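Local coordinates for protein sulfite dehydrogenase (Paracoccus pantotrophus, PDB 2XTS) that probably oxidises protein-bound sulfane sulfur at a molybdenum–molybdopterin centre and passes the electrons to heme c of its partner cytochrome chain, at residues A121-G130 / R359-N370; L133-G141 / V267-V275. All coordinates share one frame; numbering follows the deposited sequence. Where two conformers were deposited one is given.

How the contacts relate
Both contacts join the molybdopterin-binding part of the chain to the Mo-co oxidoreductase dimerisation domain, and contact 2 is nested within the loop closed by contact 1. Every touching residue of contact 2 is buried; contact 1 is also largely buried but reaches the surface at Arg-364. They touch directly: Asn-123 ND2 lies 2.9 Å from Gln-140 O and Glu-127 OE2 3.1 Å from Leu-133 N, both probably hydrogen bonds. Contact 1 meets loop and helix end through a tryptophan, arginines and peptide carbonyls, with metals close by; contact 2 sets a short helix against a strand outermost in its sheet within this chain and its following turn, through glutamines and one water.

Contact 1. Residues A121-G130 / R359-N370; sequences AANGGMEWGG and RAIRGRNNVYHN. With CO (cobalt (II) ion), chain G; 2MO (molybdenum (IV)oxide), chain F; GOL (glycerol), chain J.
The indole of Trp-128 has a CB on each face, both offset toward the rim: Asn-370 CB, 3.6 Å above one face, and Asn-366 CB on the opposite one. The Asn-370 amide is stacked nearly parallel to the ring, 19° between planes, and its CB makes a CH-pi contact with the five-membered ring. In the ring plane, Trp-128 NE1 gives a hydrogen bond of 3.0 Å to Tyr-368 O, approached from above the carbonyl plane. Arg-359 CG and Arg-362 NH1 lie at other points of the ring edge. Arg-362 NH1 also binds His-369 O within its own segment, while its NE pairs with Glu-155 of the cytochrome chain.

A chi1 of -175° swings the Asn-370 amide to the side away from its own N, and ND2 donates to Gly-124 O at 3.0 Å; Glu-127 N reaches this oxygen from the other face of the carbonyl. These bonds join the loop after strand 112-119 of the molybdopterin-binding domain to the chain leaving helix 355-362 of the Mo-co oxidoreductase dimerisation domain. Arg-359 NH1 reaches Trp-128 O in the guanidinium plane, 2.8 Å and nearly straight at 167°, and forms a salt bridge with Glu-388.

Nearer the cofactor, His-369 N donates to Ala-121 O in the carbonyl plane at 2.9 Å, and Ala-121 CB packs on Tyr-368 CD1 at 3.6 Å. A water joins Asn-370 N to Asn-123 O. Ala-121 N donates to OT1 of the molybdenum oxide at 3.0 Å, while His-369 NE2 binds the cobalt ion, 2.1 Å away, with Glu-219 OE1, Thr-259 O and two waters among the other ligands.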
loop_
_atom_site.group_PDB
_atom_site.type_symbol
_atom_site.label_atom_id
_atom_site.label_comp_id
_atom_site.label_asym_id
_atom_site.label_seq_id
_atom_site.Cartn_x
_atom_site.Cartn_y
_atom_site.Cartn_z
ATOM N N ALA A 121 -16.680 -13.011 -6.572
ATOM C CA ALA A 121 -17.667 -13.339 -7.575
ATOM C C ALA A 121 -19.011 -12.708 -7.253
ATOM O O ALA A 121 -19.782 -12.367 -8.173
ATOM C CB ALA A 121 -17.835 -14.848 -7.655
ATOM N N ALA A 122 -19.298 -12.602 -5.953
ATOM C CA ALA A 122 -20.567 -12.092 -5.437
ATOM C C ALA A 122 -20.650 -10.569 -5.340
ATOM O O ALA A 122 -21.649 -10.057 -4.860
ATOM C CB ALA A 122 -20.888 -12.750 -4.087
ATOM N N ASN A 123 -19.616 -9.845 -5.775
ATOM C CA ASN A 123 -19.627 -8.389 -5.652
ATOM C C ASN A 123 -20.817 -7.822 -6.441
ATOM O O ASN A 123 -21.002 -8.131 -7.616
ATOM C CB ASN A 123 -18.304 -7.814 -6.144
ATOM C CG ASN A 123 -18.057 -6.399 -5.677
ATOM O OD1 ASN A 123 -18.529 -5.980 -4.614
ATOM N ND2 ASN A 123 -17.264 -5.668 -6.451
ATOM N N GLY A 124 -21.665 -7.051 -5.770
ATOM C CA GLY A 124 -22.872 -6.568 -6.412
ATOM C C GLY A 124 -23.999 -7.574 -6.591
ATOM O O GLY A 124 -25.041 -7.280 -7.184
ATOM N N GLY A 125 -23.834 -8.775 -6.068
ATOM C CA GLY A 125 -24.814 -9.829 -6.311
ATOM C C GLY A 125 -26.159 -9.532 -5.674
ATOM O O GLY A 125 -27.212 -9.899 -6.210
ATOM N N MET A 126 -26.142 -8.829 -4.551
ATOM C CA MET A 126 -27.383 -8.410 -3.880
ATOM C C MET A 126 -28.172 -7.410 -4.715
ATOM O O MET A 126 -29.322 -7.115 -4.396
ATOM C CB MET A 126 -27.115 -7.834 -2.469
ATOM C CG MET A 126 -26.528 -6.430 -2.417
ATOM S SD MET A 126 -24.823 -6.267 -2.965
ATOM C CE MET A 126 -23.928 -7.132 -1.642
ATOM N N GLU A 127 -27.532 -6.839 -5.731
ATOM C CA GLU A 127 -28.148 -5.859 -6.647
ATOM C C GLU A 127 -28.692 -6.470 -7.930
ATOM O O GLU A 127 -29.189 -5.752 -8.786
ATOM C CB GLU A 127 -27.149 -4.750 -6.992
ATOM C CG GLU A 127 -26.565 -4.024 -5.790
ATOM C CD GLU A 127 -27.572 -3.142 -5.112
ATOM O OE1 GLU A 127 -28.015 -2.176 -5.780
ATOM O OE2 GLU A 127 -27.885 -3.376 -3.919
ATOM N N TRP A 128 -28.652 -7.790 -8.064
ATOM C CA TRP A 128 -29.166 -8.420 -9.279
ATOM C C TRP A 128 -30.645 -8.120 -9.489
ATOM O O TRP A 128 -31.097 -7.975 -10.620
ATOM C CB TRP A 128 -28.978 -9.932 -9.254
ATOM C CG TRP A 128 -27.735 -10.409 -9.945
ATOM C CD1 TRP A 128 -26.735 -11.166 -9.396
ATOM C CD2 TRP A 128 -27.393 -10.221 -11.322
ATOM N NE1 TRP A 128 -25.797 -11.469 -10.356
ATOM C CE2 TRP A 128 -26.172 -10.883 -11.540
ATOM C CE3 TRP A 128 -27.996 -9.553 -12.391
ATOM C CZ2 TRP A 128 -25.551 -10.909 -12.779
ATOM C CZ3 TRP A 128 -27.368 -9.583 -13.620
ATOM C CH2 TRP A 128 -26.165 -10.260 -13.807
ATOM N N GLY A 129 -31.396 -8.065 -8.402
ATOM C CA GLY A 129 -32.847 -7.964 -8.461
ATOM C C GLY A 129 -33.378 -6.583 -8.156
ATOM O O GLY A 129 -34.593 -6.417 -7.990
ATOM N N GLY A 130 -32.503 -5.586 -8.065
ATOM C CA GLY A 130 -32.924 -4.230 -7.718
ATOM C C GLY A 130 -31.837 -3.462 -7.017
ATOM O O GLY A 130 -30.670 -3.817 -7.090
ATOM N N ARG A 359 -29.562 -8.876 -17.448
ATOM C CA ARG A 359 -30.757 -9.623 -17.044
ATOM C C ARG A 359 -31.564 -10.145 -18.241
ATOM O O ARG A 359 -32.173 -11.201 -18.143
ATOM C CB ARG A 359 -31.643 -8.801 -16.109
ATOM C CG ARG A 359 -31.032 -8.572 -14.772
ATOM C CD ARG A 359 -31.960 -7.962 -13.768
ATOM N NE ARG A 359 -32.355 -6.594 -14.088
ATOM C CZ ARG A 359 -32.347 -5.550 -13.263
ATOM N NH1 ARG A 359 -31.948 -5.655 -12.002
ATOM N NH2 ARG A 359 -32.762 -4.377 -13.714
ATOM N N ALA A 360 -31.479 -9.475 -19.388
ATOM C CA ALA A 360 -32.165 -9.951 -20.596
ATOM C C ALA A 360 -31.640 -11.321 -21.001
ATOM O O ALA A 360 -32.365 -12.116 -21.601
ATOM C CB ALA A 360 -31.994 -8.932 -21.741
ATOM N N ILE A 361 -30.364 -11.581 -20.727
ATOM C CA ILE A 361 -29.724 -12.851 -21.057
ATOM C C ILE A 361 -29.760 -13.842 -19.902
ATOM O O ILE A 361 -29.997 -15.026 -20.098
ATOM C CB ILE A 361 -28.261 -12.613 -21.502
ATOM C CG1 ILE A 361 -28.250 -11.736 -22.762
ATOM C CG2 ILE A 361 -27.541 -13.936 -21.760
ATOM C CD1 ILE A 361 -26.905 -11.276 -23.183
ATOM N N ARG A 362 -29.498 -13.358 -18.693
ATOM C CA ARG A 362 -29.294 -14.242 -17.540
ATOM C C ARG A 362 -30.448 -14.369 -16.576
ATOM O O ARG A 362 -30.404 -15.212 -15.695
ATOM C CB ARG A 362 -28.129 -13.723 -16.717
ATOM C CG ARG A 362 -26.818 -13.654 -17.450
ATOM C CD ARG A 362 -25.766 -13.095 -16.561
ATOM N NE ARG A 362 -24.513 -12.794 -17.191
ATOM C CZ ARG A 362 -23.462 -12.382 -16.508
ATOM N NH1 ARG A 362 -23.524 -12.304 -15.174
ATOM N NH2 ARG A 362 -22.366 -12.019 -17.146
ATOM N N GLY A 363 -31.477 -13.536 -16.721
ATOM C CA GLY A 363 -32.494 -13.463 -15.719
ATOM C C GLY A 363 -31.944 -12.853 -14.447
ATOM O O GLY A 363 -30.966 -12.102 -14.470
ATOM N N ARG A 364 -32.573 -13.203 -13.330
ATOM C CA ARG A 364 -32.410 -12.504 -12.071
ATOM C C ARG A 364 -31.677 -13.316 -11.007
ATOM O O ARG A 364 -31.360 -12.772 -9.953
ATOM C CB ARG A 364 -33.786 -12.079 -11.549
ATOM C CG ARG A 364 -34.539 -11.263 -12.593
ATOM C CD ARG A 364 -35.867 -10.726 -12.119
ATOM N NE ARG A 364 -35.734 -9.611 -11.190
ATOM C CZ ARG A 364 -35.544 -8.339 -11.546
ATOM N NH1 ARG A 364 -35.428 -7.994 -12.826
ATOM N NH2 ARG A 364 -35.470 -7.394 -10.618
ATOM N N ASN A 365 -31.428 -14.602 -11.263
ATOM C CA ASN A 365 -30.937 -15.519 -10.231
ATOM C C ASN A 365 -29.488 -16.005 -10.450
ATOM O O ASN A 365 -29.087 -17.032 -9.913
ATOM C CB ASN A 365 -31.910 -16.691 -10.068
ATOM C CG ASN A 365 -33.249 -16.260 -9.467
ATOM O OD1 ASN A 365 -34.317 -16.494 -10.040
ATOM N ND2 ASN A 365 -33.185 -15.663 -8.307
ATOM N N ASN A 366 -28.696 -15.213 -11.156
ATOM C CA ASN A 366 -27.304 -15.565 -11.403
ATOM C C ASN A 366 -26.439 -15.583 -10.159
ATOM O O ASN A 366 -25.445 -16.310 -10.133
ATOM C CB ASN A 366 -26.696 -14.590 -12.420
ATOM C CG ASN A 366 -26.090 -15.275 -13.622
ATOM O OD1 ASN A 366 -26.620 -16.259 -14.178
ATOM N ND2 ASN A 366 -24.989 -14.741 -14.060
ATOM N N VAL A 367 -26.770 -14.726 -9.189
ATOM C CA VAL A 367 -26.049 -14.566 -7.908
ATOM C C VAL A 367 -24.691 -13.853 -8.057
ATOM O O VAL A 367 -24.401 -12.922 -7.327
ATOM C CB VAL A 367 -25.909 -15.893 -7.087
ATOM C CG1 VAL A 367 -25.144 -15.665 -5.808
ATOM C CG2 VAL A 367 -27.284 -16.512 -6.767
ATOM N N TYR A 368 -23.916 -14.271 -9.050
ATOM C CA TYR A 368 -22.533 -13.873 -9.222
ATOM C C TYR A 368 -22.405 -13.025 -10.507
ATOM O O TYR A 368 -23.344 -12.923 -11.315
ATOM C CB TYR A 368 -21.669 -15.135 -9.342
ATOM C CG TYR A 368 -21.813 -16.080 -8.168
ATOM C CD1 TYR A 368 -21.256 -15.771 -6.925
ATOM C CD2 TYR A 368 -22.514 -17.263 -8.282
ATOM C CE1 TYR A 368 -21.373 -16.630 -5.847
ATOM C CE2 TYR A 368 -22.658 -18.105 -7.191
ATOM C CZ TYR A 368 -22.087 -17.791 -5.981
ATOM O OH TYR A 368 -22.177 -18.691 -4.945
ATOM N N HIS A 369 -21.219 -12.451 -10.706
ATOM C CA HIS A 369 -20.852 -11.810 -11.961
ATOM C C HIS A 369 -21.761 -10.654 -12.386
ATOM O O HIS A 369 -22.018 -10.455 -13.565
ATOM C CB HIS A 369 -20.689 -12.838 -13.080
ATOM C CG HIS A 369 -19.613 -13.842 -12.796
ATOM N ND1 HIS A 369 -18.269 -13.561 -12.954
ATOM C CD2 HIS A 369 -19.677 -15.127 -12.367
ATOM C CE1 HIS A 369 -17.556 -14.618 -12.590
ATOM N NE2 HIS A 369 -18.384 -15.588 -12.244
ATOM N N ASN A 370 -22.218 -9.863 -11.418
ATOM C CA ASN A 370 -22.937 -8.635 -11.734
ATOM C C ASN A 370 -21.984 -7.486 -12.019
ATOM O O ASN A 370 -21.559 -6.770 -11.113
ATOM C CB ASN A 370 -23.882 -8.260 -10.599
ATOM C CG ASN A 370 -24.730 -7.060 -10.952
ATOM O OD1 ASN A 370 -24.603 -6.500 -12.062
ATOM N ND2 ASN A 370 -25.596 -6.647 -10.029
HETATM CO CO CO G . -17.922 -17.619 -11.699
HETATM MO MO 2MO F . -15.833 -14.721 -3.096
HETATM O OT1 2MO F . -15.693 -15.208 -4.817
HETATM O OT2 2MO F . -17.476 -15.368 -2.249
HETATM C C1 GOL J . -36.587 -9.583 -5.985
HETATM O O1 GOL J . -37.988 -9.701 -5.940
HETATM C C2 GOL J . -35.981 -9.896 -7.351
HETATM O O2 GOL J . -36.466 -9.095 -8.421
HETATM C C3 GOL J . -36.203 -11.361 -7.687
HETATM O O3 GOL J . -35.435 -11.627 -8.828
HETATM O O HOH W 1 -22.350 -10.468 -8.532
HETATM O O HOH W 2 -17.456 -19.694 -11.354
HETATM O O HOH W 3 -19.651 -17.769 -10.479
#

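Contact 2. Residues L133-G141 / V267-V275; sequences LEGCQYTQG and VITSPSPQV
Two hydrogen bonds link the side chain of Gln-274 to Gln-137. The acceptor OE1 of Gln-274 takes the backbone N-H of Gln-137 at 3.3 Å, a long but fairly straight bond (158°). Gln-274 NE2 donates to Gln-137 OE1 at 2.9 Å, on a lone pair in the carbonyl plane, and the acceptor lies close to the Gln-274 amide plane. Both ends of one amide are therefore used, which fixes its rotation. The two side chains cross at about a right angle; Gln-137 leaves its backbone on the side remote from its own N (chi1 174°) and continues extended, bringing OE1 to Gln-274. NE2 of Gln-274 also binds Ala-193 O of the cytochrome chain, as does Tyr-138 OH.

One water ties the turn to the start of the helix. It accepts from Cys-136 N and Gln-274 N, and donates to Gln-274 OE1 at 2.8 Å and to Ser-272 OG at 2.7 Å, so four protein atoms surround it. Ser-272 OG in turn donates to Thr-269 O, bracing the turn against the end of the strand.

Van der Waals contacts complete the interface. Cys-136 CB meets Val-267 CG2 at 4.0 Å, while its SG lies near Thr-269 CA and Ser-272 OG. The aliphatic part of Gln-140 crosses Val-267, CG to CB 3.8 Å. Pro-273 CB approaches, at 3.7 Å, Gly-135 N of the N-cap residue of helix 136-140. Trp-376 of strand 375-378 touches Cys-136, Val-267, Ser-272 and Pro-273.

Helix 136-140 and strand 267-270 run nearly antiparallel (160°), an interdomain helix-on-strand packing on the strand outermost, within this chain, in the antiparallel sheet of the dimerisation domain, a member of the E-set clan of immunoglobulin-like beta sandwiches, where Thr-269 and Ser-270 form a classic beta bulge opposite Ser-287.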
loop_
_atom_site.group_PDB
_atom_site.type_symbol
_atom_site.label_atom_id
_atom_site.label_comp_id
_atom_site.label_asym_id
_atom_site.label_seq_id
_atom_site.Cartn_x
_atom_site.Cartn_y
_atom_site.Cartn_z
ATOM N N LEU A 133 -28.632 -1.917 -1.323
ATOM C CA LEU A 133 -27.737 -1.334 -0.314
ATOM C C LEU A 133 -27.289 0.066 -0.738
ATOM O O LEU A 133 -27.226 0.378 -1.914
ATOM C CB LEU A 133 -26.527 -2.258 -0.029
ATOM C CG LEU A 133 -26.826 -3.636 0.594
ATOM C CD1 LEU A 133 -25.588 -4.461 0.659
ATOM C CD2 LEU A 133 -27.393 -3.486 1.974
ATOM N N GLU A 134 -27.014 0.897 0.257
ATOM C CA GLU A 134 -26.781 2.319 0.058
ATOM C C GLU A 134 -25.309 2.680 0.241
ATOM O O GLU A 134 -24.851 2.909 1.370
ATOM C CB GLU A 134 -27.638 3.082 1.066
ATOM C CG GLU A 134 -29.143 2.830 0.921
ATOM C CD GLU A 134 -29.947 3.410 2.063
ATOM O OE1 GLU A 134 -29.693 4.581 2.409
ATOM O OE2 GLU A 134 -30.817 2.685 2.614
ATOM N N GLY A 135 -24.568 2.717 -0.858
ATOM C CA GLY A 135 -23.151 3.053 -0.826
ATOM C C GLY A 135 -22.331 2.110 -1.654
ATOM O O GLY A 135 -22.499 0.900 -1.538
ATOM N N CYS A 136 -21.384 2.643 -2.423
ATOM C CA CYS A 136 -20.528 1.789 -3.222
ATOM C C CYS A 136 -19.626 0.896 -2.375
ATOM O O CYS A 136 -19.219 -0.158 -2.849
ATOM C CB CYS A 136 -19.709 2.582 -4.256
ATOM S SG CYS A 136 -18.582 3.792 -3.565
ATOM N N GLN A 137 -19.336 1.253 -1.127
ATOM C CA GLN A 137 -18.643 0.307 -0.249
ATOM C C GLN A 137 -19.402 -1.020 -0.240
ATOM O O GLN A 137 -18.810 -2.111 -0.292
ATOM C CB GLN A 137 -18.579 0.865 1.175
ATOM C CG GLN A 137 -18.016 -0.117 2.173
ATOM C CD GLN A 137 -17.436 0.535 3.404
ATOM O OE1 GLN A 137 -17.857 1.635 3.769
ATOM N NE2 GLN A 137 -16.477 -0.131 4.037
ATOM N N TYR A 138 -20.734 -0.932 -0.184
ATOM C CA TYR A 138 -21.584 -2.123 -0.049
ATOM C C TYR A 138 -21.871 -2.796 -1.385
ATOM O O TYR A 138 -21.887 -4.014 -1.484
ATOM C CB TYR A 138 -22.902 -1.756 0.673
ATOM C CG TYR A 138 -22.624 -1.072 1.975
ATOM C CD1 TYR A 138 -22.138 -1.784 3.055
ATOM C CD2 TYR A 138 -22.781 0.286 2.107
ATOM C CE1 TYR A 138 -21.831 -1.157 4.234
ATOM C CE2 TYR A 138 -22.443 0.930 3.280
ATOM C CZ TYR A 138 -21.989 0.196 4.344
ATOM O OH TYR A 138 -21.633 0.800 5.520
ATOM N N THR A 139 -22.155 -2.002 -2.409
ATOM C CA THR A 139 -22.571 -2.573 -3.678
ATOM C C THR A 139 -21.413 -2.928 -4.620
ATOM O O THR A 139 -21.610 -3.702 -5.557
ATOM C CB THR A 139 -23.628 -1.662 -4.369
ATOM O OG1 THR A 139 -23.169 -0.313 -4.468
ATOM C CG2 THR A 139 -24.917 -1.654 -3.591
ATOM N N GLN A 140 -20.191 -2.428 -4.343
ATOM C CA GLN A 140 -19.019 -2.722 -5.151
ATOM C C GLN A 140 -17.755 -3.026 -4.340
ATOM O O GLN A 140 -16.710 -3.240 -4.935
ATOM C CB GLN A 140 -18.754 -1.585 -6.156
ATOM C CG GLN A 140 -19.675 -1.522 -7.391
ATOM C CD GLN A 140 -20.998 -0.802 -7.124
ATOM O OE1 GLN A 140 -21.140 -0.059 -6.161
ATOM N NE2 GLN A 140 -21.949 -0.978 -8.020
ATOM N N GLY A 141 -17.838 -3.017 -3.013
ATOM C CA GLY A 141 -16.641 -3.073 -2.193
ATOM C C GLY A 141 -16.087 -4.440 -1.827
ATOM O O GLY A 141 -15.168 -4.519 -1.036
ATOM N N VAL A 267 -17.235 1.689 -11.329
ATOM C CA VAL A 267 -18.120 2.383 -10.412
ATOM C C VAL A 267 -17.558 3.760 -10.100
ATOM O O VAL A 267 -16.351 3.908 -9.909
ATOM C CB VAL A 267 -18.394 1.587 -9.091
ATOM C CG1 VAL A 267 -17.111 1.325 -8.286
ATOM C CG2 VAL A 267 -19.463 2.288 -8.250
ATOM N N ILE A 268 -18.434 4.761 -10.066
ATOM C CA ILE A 268 -18.120 6.088 -9.559
ATOM C C ILE A 268 -18.111 6.029 -8.027
ATOM O O ILE A 268 -19.115 5.731 -7.393
ATOM C CB ILE A 268 -19.134 7.124 -10.084
ATOM C CG1 ILE A 268 -18.916 7.311 -11.596
ATOM C CG2 ILE A 268 -18.959 8.453 -9.361
ATOM C CD1 ILE A 268 -20.075 8.031 -12.326
ATOM N N THR A 269 -16.954 6.313 -7.435
ATOM C CA THR A 269 -16.808 6.273 -5.981
ATOM C C THR A 269 -17.156 7.596 -5.324
ATOM O O THR A 269 -17.506 7.612 -4.157
ATOM C CB THR A 269 -15.396 5.806 -5.596
ATOM O OG1 THR A 269 -14.419 6.670 -6.185
ATOM C CG2 THR A 269 -15.150 4.400 -6.126
ATOM N N SER A 270 -17.072 8.691 -6.074
ATOM C CA SER A 270 -17.585 9.949 -5.591
ATOM C C SER A 270 -17.946 10.864 -6.741
ATOM O O SER A 270 -17.264 10.926 -7.719
ATOM C CB SER A 270 -16.591 10.649 -4.685
ATOM O OG SER A 270 -15.549 11.213 -5.441
ATOM N N PRO A 271 -19.104 11.536 -6.621
ATOM C CA PRO A 271 -20.143 11.403 -5.594
ATOM C C PRO A 271 -20.703 9.987 -5.544
ATOM O O PRO A 271 -20.702 9.275 -6.546
ATOM C CB PRO A 271 -21.244 12.381 -6.057
ATOM C CG PRO A 271 -20.627 13.252 -7.033
ATOM C CD PRO A 271 -19.511 12.475 -7.676
ATOM N N SER A 272 -21.177 9.601 -4.371
ATOM C CA SER A 272 -21.834 8.317 -4.170
ATOM C C SER A 272 -22.654 8.455 -2.881
ATOM O O SER A 272 -22.538 9.467 -2.193
ATOM C CB SER A 272 -20.815 7.163 -4.111
ATOM O OG SER A 272 -19.957 7.303 -2.984
ATOM N N PRO A 273 -23.458 7.440 -2.513
ATOM C CA PRO A 273 -24.330 7.670 -1.348
ATOM C C PRO A 273 -23.627 8.029 -0.037
ATOM O O PRO A 273 -24.176 8.798 0.741
ATOM C CB PRO A 273 -25.095 6.351 -1.222
ATOM C CG PRO A 273 -25.188 5.882 -2.662
ATOM C CD PRO A 273 -23.844 6.234 -3.271
ATOM N N GLN A 274 -22.440 7.481 0.208
ATOM C CA GLN A 274 -21.663 7.809 1.393
ATOM C C GLN A 274 -20.831 9.069 1.217
ATOM O O GLN A 274 -20.132 9.446 2.149
ATOM C CB GLN A 274 -20.702 6.655 1.716
ATOM C CG GLN A 274 -21.359 5.344 2.121
ATOM C CD GLN A 274 -20.422 4.181 1.912
ATOM O OE1 GLN A 274 -20.124 3.823 0.769
ATOM N NE2 GLN A 274 -19.923 3.594 3.015
ATOM N N VAL A 275 -20.822 9.663 0.025
ATOM C CA VAL A 275 -20.018 10.836 -0.294
ATOM C C VAL A 275 -20.930 11.884 -0.954
ATOM O O VAL A 275 -20.871 12.142 -2.163
ATOM C CB VAL A 275 -18.841 10.494 -1.239
ATOM C CG1 VAL A 275 -17.891 11.699 -1.366
ATOM C CG2 VAL A 275 -18.094 9.271 -0.779
HETATM O O HOH W 4 -21.028 5.428 -1.373
#